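Local coordinates for D-alanine--D-alanine ligase (Coxiella burnetii, PDB 3TQT), which joins two D-alanine molecules into D-alanyl-D-alanine at the cost of ATP, supplying the dipeptide for peptidoglycan biosynthesis, at residues 169-174 / 197-202; 210-213 / 218-221. All coordinates share one frame; numbering follows the deposited sequence.

Interaction 1. Residues 169-174 / 197-202; sequences GVYQRL and LPVKTE
The ring of Y171 packs with one face against the backbone of T201 and E202 in the ATP-grasp region of the ligase. Y171 is in the first turn of helix 170-177. Its partner is the junction where edge strand 196-199 passes into helix 202-212.

The tight part is a CH-pi contact. E202 CA sits over one ring face, 3.8 Å from the Y171 ring centroid and 23° off the normal. E202 N and the T201 carbonyl carbon lie over the same face. CG of Y171 is anti to the backbone N (chi1 -177°), which sends the ring out from the helix toward the turn. F205 also meets this ring, and the Y171 side chain touches L183.

The looser part is at the CB end of Y171, where waters bridge to the E202 carboxylate. This group stands 80° from the ring plane, and its OE1 comes 3.4 Å from Y171 CB. Water 1 accepts from Y171 N and donates to E202 OE2. Water 3 links Q172 N to E202 OE1 in the same way.

At the far end of the ring, Y171 OH is 3.0 Å from K200 O, at best a weak hydrogen bond, since its one proton has another acceptor within reach. It also meets water 2, which donates to V199 O at 2.9 Å.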
ATOM      1  N   GLY A 169     -25.039 -16.438  13.487  1.00 29.56           N
ATOM      2  CA  GLY A 169     -26.010 -15.821  12.607  1.00 32.82           C
ATOM      3  C   GLY A 169     -25.445 -15.487  11.241  1.00 29.03           C
ATOM      4  O   GLY A 169     -26.194 -15.295  10.282  1.00 32.46           O
ATOM      5  N   VAL A 170     -24.122 -15.414  11.141  1.00 26.70           N
ATOM      6  CA  VAL A 170     -23.506 -15.055   9.864  1.00 26.14           C
ATOM      7  C   VAL A 170     -23.731 -16.124   8.809  1.00 26.22           C
ATOM      8  O   VAL A 170     -24.159 -15.818   7.700  1.00 28.35           O
ATOM      9  CB  VAL A 170     -22.004 -14.766   9.997  1.00 21.77           C
ATOM     10  CG1 VAL A 170     -21.398 -14.451   8.618  1.00 20.65           C
ATOM     11  CG2 VAL A 170     -21.794 -13.595  10.942  1.00 24.95           C
ATOM     12  N   TYR A 171     -23.430 -17.369   9.157  1.00 25.42           N
ATOM     13  CA  TYR A 171     -23.624 -18.484   8.243  1.00 27.77           C
ATOM     14  C   TYR A 171     -25.016 -18.445   7.642  1.00 28.65           C
ATOM     15  O   TYR A 171     -25.174 -18.483   6.421  1.00 29.79           O
ATOM     16  CB  TYR A 171     -23.411 -19.811   8.961  1.00 25.52           C
ATOM     17  CG  TYR A 171     -23.523 -21.017   8.066  1.00 30.44           C
ATOM     18  CD1 TYR A 171     -22.590 -21.244   7.065  1.00 30.71           C
ATOM     19  CD2 TYR A 171     -24.557 -21.948   8.231  1.00 35.80           C
ATOM     20  CE1 TYR A 171     -22.681 -22.354   6.243  1.00 34.09           C
ATOM     21  CE2 TYR A 171     -24.659 -23.059   7.411  1.00 37.71           C
ATOM     22  CZ  TYR A 171     -23.711 -23.253   6.419  1.00 37.13           C
ATOM     23  OH  TYR A 171     -23.784 -24.344   5.591  1.00 36.30           O
ATOM     24  N   GLN A 172     -26.025 -18.355   8.510  1.00 29.07           N
ATOM     25  CA  GLN A 172     -27.412 -18.395   8.072  1.00 29.64           C
ATOM     26  C   GLN A 172     -27.757 -17.225   7.173  1.00 29.42           C
ATOM     27  O   GLN A 172     -28.472 -17.380   6.187  1.00 35.90           O
ATOM     28  CB  GLN A 172     -28.373 -18.411   9.270  1.00 33.17           C
ATOM     29  CG  GLN A 172     -29.796 -18.740   8.853  1.00 34.54           C
ATOM     30  CD  GLN A 172     -29.849 -20.043   8.088  1.00 40.82           C
ATOM     31  OE1 GLN A 172     -29.506 -21.087   8.626  1.00 43.90           O
ATOM     32  NE2 GLN A 172     -30.226 -19.980   6.814  1.00 34.47           N
ATOM     33  N   ARG A 173     -27.249 -16.048   7.524  1.00 30.57           N
ATOM     34  CA  ARG A 173     -27.519 -14.851   6.747  1.00 32.19           C
ATOM     35  C   ARG A 173     -26.881 -14.956   5.375  1.00 30.21           C
ATOM     36  O   ARG A 173     -27.433 -14.483   4.391  1.00 28.52           O
ATOM     37  CB  ARG A 173     -27.022 -13.599   7.464  1.00 34.09           C
ATOM     38  CG  ARG A 173     -26.987 -12.372   6.564  1.00 48.39           C
ATOM     39  CD  ARG A 173     -26.807 -11.081   7.356  1.00 57.37           C
ATOM     40  NE  ARG A 173     -25.633 -11.116   8.225  1.00 63.15           N
ATOM     41  CZ  ARG A 173     -25.659 -11.506   9.496  1.00 65.59           C
ATOM     42  NH1 ARG A 173     -26.800 -11.898  10.049  1.00 70.11           N
ATOM     43  NH2 ARG A 173     -24.545 -11.507  10.213  1.00 67.48           N
ATOM     44  N   LEU A 174     -25.719 -15.591   5.312  1.00 24.45           N
ATOM     45  CA  LEU A 174     -25.040 -15.756   4.033  1.00 23.10           C
ATOM     46  C   LEU A 174     -25.730 -16.812   3.187  1.00 26.26           C
ATOM     47  O   LEU A 174     -25.884 -16.638   1.976  1.00 28.07           O
ATOM     48  CB  LEU A 174     -23.558 -16.073   4.245  1.00 24.86           C
ATOM     49  CG  LEU A 174     -22.799 -14.905   4.893  1.00 27.26           C
ATOM     50  CD1 LEU A 174     -21.330 -15.207   5.005  1.00 25.97           C
ATOM     51  CD2 LEU A 174     -23.005 -13.626   4.096  1.00 24.44           C
ATOM     52  N   LEU A 197     -11.032 -22.441   3.014  1.00 28.35           N
ATOM     53  CA  LEU A 197     -11.715 -23.595   3.562  1.00 31.60           C
ATOM     54  C   LEU A 197     -13.146 -23.699   3.054  1.00 31.40           C
ATOM     55  O   LEU A 197     -13.941 -22.788   3.257  1.00 27.37           O
ATOM     56  CB  LEU A 197     -11.697 -23.509   5.090  1.00 31.35           C
ATOM     57  CG  LEU A 197     -10.313 -23.341   5.716  1.00 35.10           C
ATOM     58  CD1 LEU A 197     -10.413 -23.340   7.227  1.00 34.83           C
ATOM     59  CD2 LEU A 197      -9.390 -24.456   5.237  1.00 46.34           C
ATOM     60  N   PRO A 198     -13.478 -24.816   2.381  1.00 33.15           N
ATOM     61  CA  PRO A 198     -14.860 -25.042   1.946  1.00 34.36           C
ATOM     62  C   PRO A 198     -15.697 -25.511   3.124  1.00 34.26           C
ATOM     63  O   PRO A 198     -15.231 -26.338   3.905  1.00 36.11           O
ATOM     64  CB  PRO A 198     -14.716 -26.170   0.919  1.00 37.37           C
ATOM     65  CG  PRO A 198     -13.542 -26.947   1.412  1.00 42.36           C
ATOM     66  CD  PRO A 198     -12.584 -25.914   1.964  1.00 38.46           C
ATOM     67  N   VAL A 199     -16.912 -24.984   3.255  1.00 33.12           N
ATOM     68  CA  VAL A 199     -17.777 -25.344   4.365  1.00 31.27           C
ATOM     69  C   VAL A 199     -19.192 -25.632   3.881  1.00 34.98           C
ATOM     70  O   VAL A 199     -19.734 -24.919   3.038  1.00 34.55           O
ATOM     71  CB  VAL A 199     -17.821 -24.246   5.454  1.00 30.38           C
ATOM     72  CG1 VAL A 199     -16.410 -23.955   5.994  1.00 26.22           C
ATOM     73  CG2 VAL A 199     -18.456 -22.975   4.903  1.00 32.46           C
ATOM     74  N   LYS A 200     -19.786 -26.675   4.444  1.00 32.25           N
ATOM     75  CA  LYS A 200     -21.118 -27.127   4.053  1.00 35.84           C
ATOM     76  C   LYS A 200     -22.105 -27.082   5.222  1.00 36.05           C
ATOM     77  O   LYS A 200     -23.313 -27.256   5.031  1.00 39.14           O
ATOM     78  CB  LYS A 200     -21.040 -28.543   3.481  1.00 45.78           C
ATOM     79  CG  LYS A 200     -21.909 -28.775   2.249  1.00 67.24           C
ATOM     80  CD  LYS A 200     -21.947 -30.254   1.878  1.00 78.22           C
ATOM     81  CE  LYS A 200     -23.101 -30.988   2.563  1.00 86.08           C
ATOM     82  NZ  LYS A 200     -23.325 -30.603   3.994  1.00 88.80           N
ATOM     83  N   THR A 201     -21.597 -26.857   6.433  1.00 30.29           N
ATOM     84  CA  THR A 201     -22.465 -26.791   7.610  1.00 32.42           C
ATOM     85  C   THR A 201     -22.127 -25.605   8.506  1.00 32.61           C
ATOM     86  O   THR A 201     -21.056 -25.028   8.388  1.00 28.94           O
ATOM     87  CB  THR A 201     -22.361 -28.069   8.482  1.00 33.41           C
ATOM     88  OG1 THR A 201     -21.053 -28.141   9.066  1.00 36.13           O
ATOM     89  CG2 THR A 201     -22.627 -29.308   7.664  1.00 34.95           C
ATOM     90  N   GLU A 202     -23.042 -25.262   9.410  1.00 36.28           N
ATOM     91  CA  GLU A 202     -22.807 -24.192  10.379  1.00 39.90           C
ATOM     92  C   GLU A 202     -21.554 -24.483  11.181  1.00 37.80           C
ATOM     93  O   GLU A 202     -20.719 -23.607  11.396  1.00 37.08           O
ATOM     94  CB  GLU A 202     -23.980 -24.078  11.354  1.00 48.05           C
ATOM     95  CG  GLU A 202     -23.623 -23.325  12.645  1.00 53.76           C
ATOM     96  CD  GLU A 202     -23.560 -21.831  12.435  1.00 49.88           C
ATOM     97  OE1 GLU A 202     -24.486 -21.304  11.785  1.00 51.78           O
ATOM     98  OE2 GLU A 202     -22.592 -21.180  12.906  1.00 45.40           O
TER
HETATM   99  O   HOH W   1     -22.837 -18.618  11.980  1.00 26.05           O
HETATM  100  O   HOH W   2     -22.544 -24.311   3.061  1.00 38.71           O
HETATM  101  O   HOH W   3     -25.788 -18.653  11.237  1.00 29.36           O

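Interaction 2. Residues 210-213 / 218-221; sequences KEVF and RLMV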
ATOM      1  N   LYS A 210     -12.565 -19.940  12.776  1.00 28.31           N
ATOM      2  CA  LYS A 210     -11.569 -20.015  13.833  1.00 25.27           C
ATOM      3  C   LYS A 210     -10.199 -20.340  13.243  1.00 28.29           C
ATOM      4  O   LYS A 210      -9.187 -19.731  13.604  1.00 22.87           O
ATOM      5  CB  LYS A 210     -11.980 -21.076  14.865  1.00 24.96           C
ATOM      6  CG  LYS A 210     -10.993 -21.264  16.007  1.00 38.44           C
ATOM      7  CD  LYS A 210     -11.622 -22.045  17.160  1.00 50.27           C
ATOM      8  CE  LYS A 210     -10.680 -22.135  18.356  1.00 53.14           C
ATOM      9  NZ  LYS A 210     -11.415 -22.410  19.620  1.00 60.15           N
ATOM     10  N   GLU A 211     -10.176 -21.295  12.321  1.00 26.65           N
ATOM     11  CA  GLU A 211      -8.926 -21.739  11.718  1.00 26.96           C
ATOM     12  C   GLU A 211      -8.257 -20.628  10.915  1.00 27.25           C
ATOM     13  O   GLU A 211      -7.067 -20.367  11.069  1.00 26.01           O
ATOM     14  CB  GLU A 211      -9.179 -22.945  10.818  1.00 30.44           C
ATOM     15  CG  GLU A 211      -8.066 -23.230   9.845  1.00 37.78           C
ATOM     16  CD  GLU A 211      -7.018 -24.168  10.394  1.00 53.75           C
ATOM     17  OE1 GLU A 211      -6.843 -24.223  11.633  1.00 64.23           O
ATOM     18  OE2 GLU A 211      -6.370 -24.855   9.575  1.00 50.11           O
ATOM     19  N   VAL A 212      -9.024 -19.967  10.058  1.00 23.01           N
ATOM     20  CA  VAL A 212      -8.449 -18.919   9.231  1.00 23.71           C
ATOM     21  C   VAL A 212      -7.934 -17.758  10.060  1.00 25.80           C
ATOM     22  O   VAL A 212      -6.931 -17.135   9.703  1.00 25.14           O
ATOM     23  CB  VAL A 212      -9.430 -18.396   8.180  1.00 24.87           C
ATOM     24  CG1 VAL A 212      -8.821 -17.176   7.477  1.00 20.12           C
ATOM     25  CG2 VAL A 212      -9.753 -19.504   7.176  1.00 30.70           C
ATOM     26  N   PHE A 213      -8.600 -17.465  11.174  1.00 19.92           N
ATOM     27  CA  PHE A 213      -8.123 -16.394  12.050  1.00 20.24           C
ATOM     28  C   PHE A 213      -6.839 -16.744  12.778  1.00 27.01           C
ATOM     29  O   PHE A 213      -6.273 -15.899  13.477  1.00 28.52           O
ATOM     30  CB  PHE A 213      -9.174 -15.971  13.056  1.00 19.24           C
ATOM     31  CG  PHE A 213     -10.223 -15.069  12.492  1.00 22.27           C
ATOM     32  CD1 PHE A 213      -9.891 -14.066  11.594  1.00 23.11           C
ATOM     33  CD2 PHE A 213     -11.549 -15.227  12.853  1.00 24.61           C
ATOM     34  CE1 PHE A 213     -10.876 -13.233  11.071  1.00 21.15           C
ATOM     35  CE2 PHE A 213     -12.525 -14.393  12.337  1.00 22.25           C
ATOM     36  CZ  PHE A 213     -12.185 -13.408  11.445  1.00 18.44           C
ATOM     37  N   ARG A 218      -8.065 -10.982   9.057  1.00 21.52           N
ATOM     38  CA  ARG A 218      -9.358 -10.689   8.478  1.00 19.25           C
ATOM     39  C   ARG A 218      -9.659 -11.769   7.470  1.00 18.21           C
ATOM     40  O   ARG A 218      -8.761 -12.291   6.817  1.00 21.95           O
ATOM     41  CB  ARG A 218      -9.345  -9.319   7.804  1.00 21.13           C
ATOM     42  CG  ARG A 218     -10.718  -8.705   7.601  1.00 22.54           C
ATOM     43  CD  ARG A 218     -10.597  -7.224   7.161  1.00 20.26           C
ATOM     44  NE  ARG A 218     -10.152  -7.103   5.776  1.00 20.22           N
ATOM     45  CZ  ARG A 218      -8.973  -6.620   5.399  1.00 26.02           C
ATOM     46  NH1 ARG A 218      -8.092  -6.189   6.308  1.00 23.41           N
ATOM     47  NH2 ARG A 218      -8.676  -6.555   4.109  1.00 24.37           N
ATOM     48  N   LEU A 219     -10.918 -12.144   7.363  1.00 21.70           N
ATOM     49  CA  LEU A 219     -11.255 -13.168   6.402  1.00 22.89           C
ATOM     50  C   LEU A 219     -12.455 -12.727   5.599  1.00 22.71           C
ATOM     51  O   LEU A 219     -13.112 -11.735   5.917  1.00 21.18           O
ATOM     52  CB  LEU A 219     -11.521 -14.505   7.098  1.00 22.84           C
ATOM     53  CG  LEU A 219     -12.706 -14.639   8.047  1.00 24.31           C
ATOM     54  CD1 LEU A 219     -14.027 -14.749   7.280  1.00 23.41           C
ATOM     55  CD2 LEU A 219     -12.499 -15.878   8.920  1.00 24.38           C
ATOM     56  N   MET A 220     -12.731 -13.479   4.549  1.00 23.44           N
ATOM     57  CA  MET A 220     -13.904 -13.238   3.759  1.00 22.09           C
ATOM     58  C   MET A 220     -14.571 -14.566   3.492  1.00 24.52           C
ATOM     59  O   MET A 220     -13.914 -15.592   3.289  1.00 24.10           O
ATOM     60  CB  MET A 220     -13.540 -12.537   2.449  1.00 21.43           C
ATOM     61  CG  MET A 220     -12.532 -13.278   1.591  1.00 25.15           C
ATOM     62  SD  MET A 220     -11.710 -12.130   0.471  1.00 24.17           S
ATOM     63  CE  MET A 220     -13.119 -11.509  -0.452  1.00 18.24           C
ATOM     64  N   VAL A 221     -15.889 -14.532   3.513  1.00 20.25           N
ATOM     65  CA  VAL A 221     -16.688 -15.688   3.178  1.00 25.37           C
ATOM     66  C   VAL A 221     -17.235 -15.434   1.788  1.00 26.07           C
ATOM     67  O   VAL A 221     -17.637 -14.305   1.466  1.00 22.76           O
ATOM     68  CB  VAL A 221     -17.833 -15.865   4.188  1.00 24.34           C
ATOM     69  CG1 VAL A 221     -18.602 -17.166   3.920  1.00 20.00           C
ATOM     70  CG2 VAL A 221     -17.284 -15.842   5.620  1.00 24.41           C
TER
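L219 pushes its CD2 methyl against the ring of F213. The methyl lies over one face, 3.7 Å from the F213 ring centroid and 17° off the normal, a CH-pi contact. The closest ring atom is F213 CZ, 3.5 Å from L219 CD2. The two side chains cross at about a right angle. R218 takes the ring edge instead: its CA lies near the ring plane, 3.9 Å from F213 CE1. F213 is thus met on a face and at an edge by successive residues.

V212 adds the second apolar patch. Its CG1 is 3.8 Å from L219 CB. No hydrogen bond joins the two segments.

The torsions help place these groups. L219 CG lies between its backbone N and carbonyl carbon (chi1 65°), and the branched end reaches the helix, where CD2 meets the ring. F213 CG is anti to its own carbonyl carbon (chi1 -79°), and the ring end swings nearer the strand.

The next shell holds the strand in place. L219 pairs with L161 and R218 with V188 through backbone hydrogen bonds. The R218 side chain starts out away from the helix, and its NH2 forms salt bridges with D142 and E140.

Helix 202-212 packs here on the four-stranded antiparallel sheet of the ATP-grasp region, with V212 and L219 between them. Strand 219-223 lies between strands 159-161 and 183-187. V212 and L219 both also touch V185 of strand 183-187, while F213 touches L161 of strand 159-161.

How the interactions relate
From the N terminus, interaction 1 comes first. It brings helix 170-177 to the end of strand 196-199, closing a loop of 22 residues that includes strand 183-187. The chain then runs through helix 202-212, and interaction 2 closes a short four-residue connection back to strand 219-223. The two loops are in series, neither nested nor crossed. Helix 202-212 links them: its first residue, E202, belongs to interaction 1 and its last turn to interaction 2. Both contacts reach the same antiparallel sheet. They also touch directly, with L197 CD1 3.5 Å from E211 CG and L174 CD1 3.5 Å from V221 CG1. Together they tie two helices to this sheet.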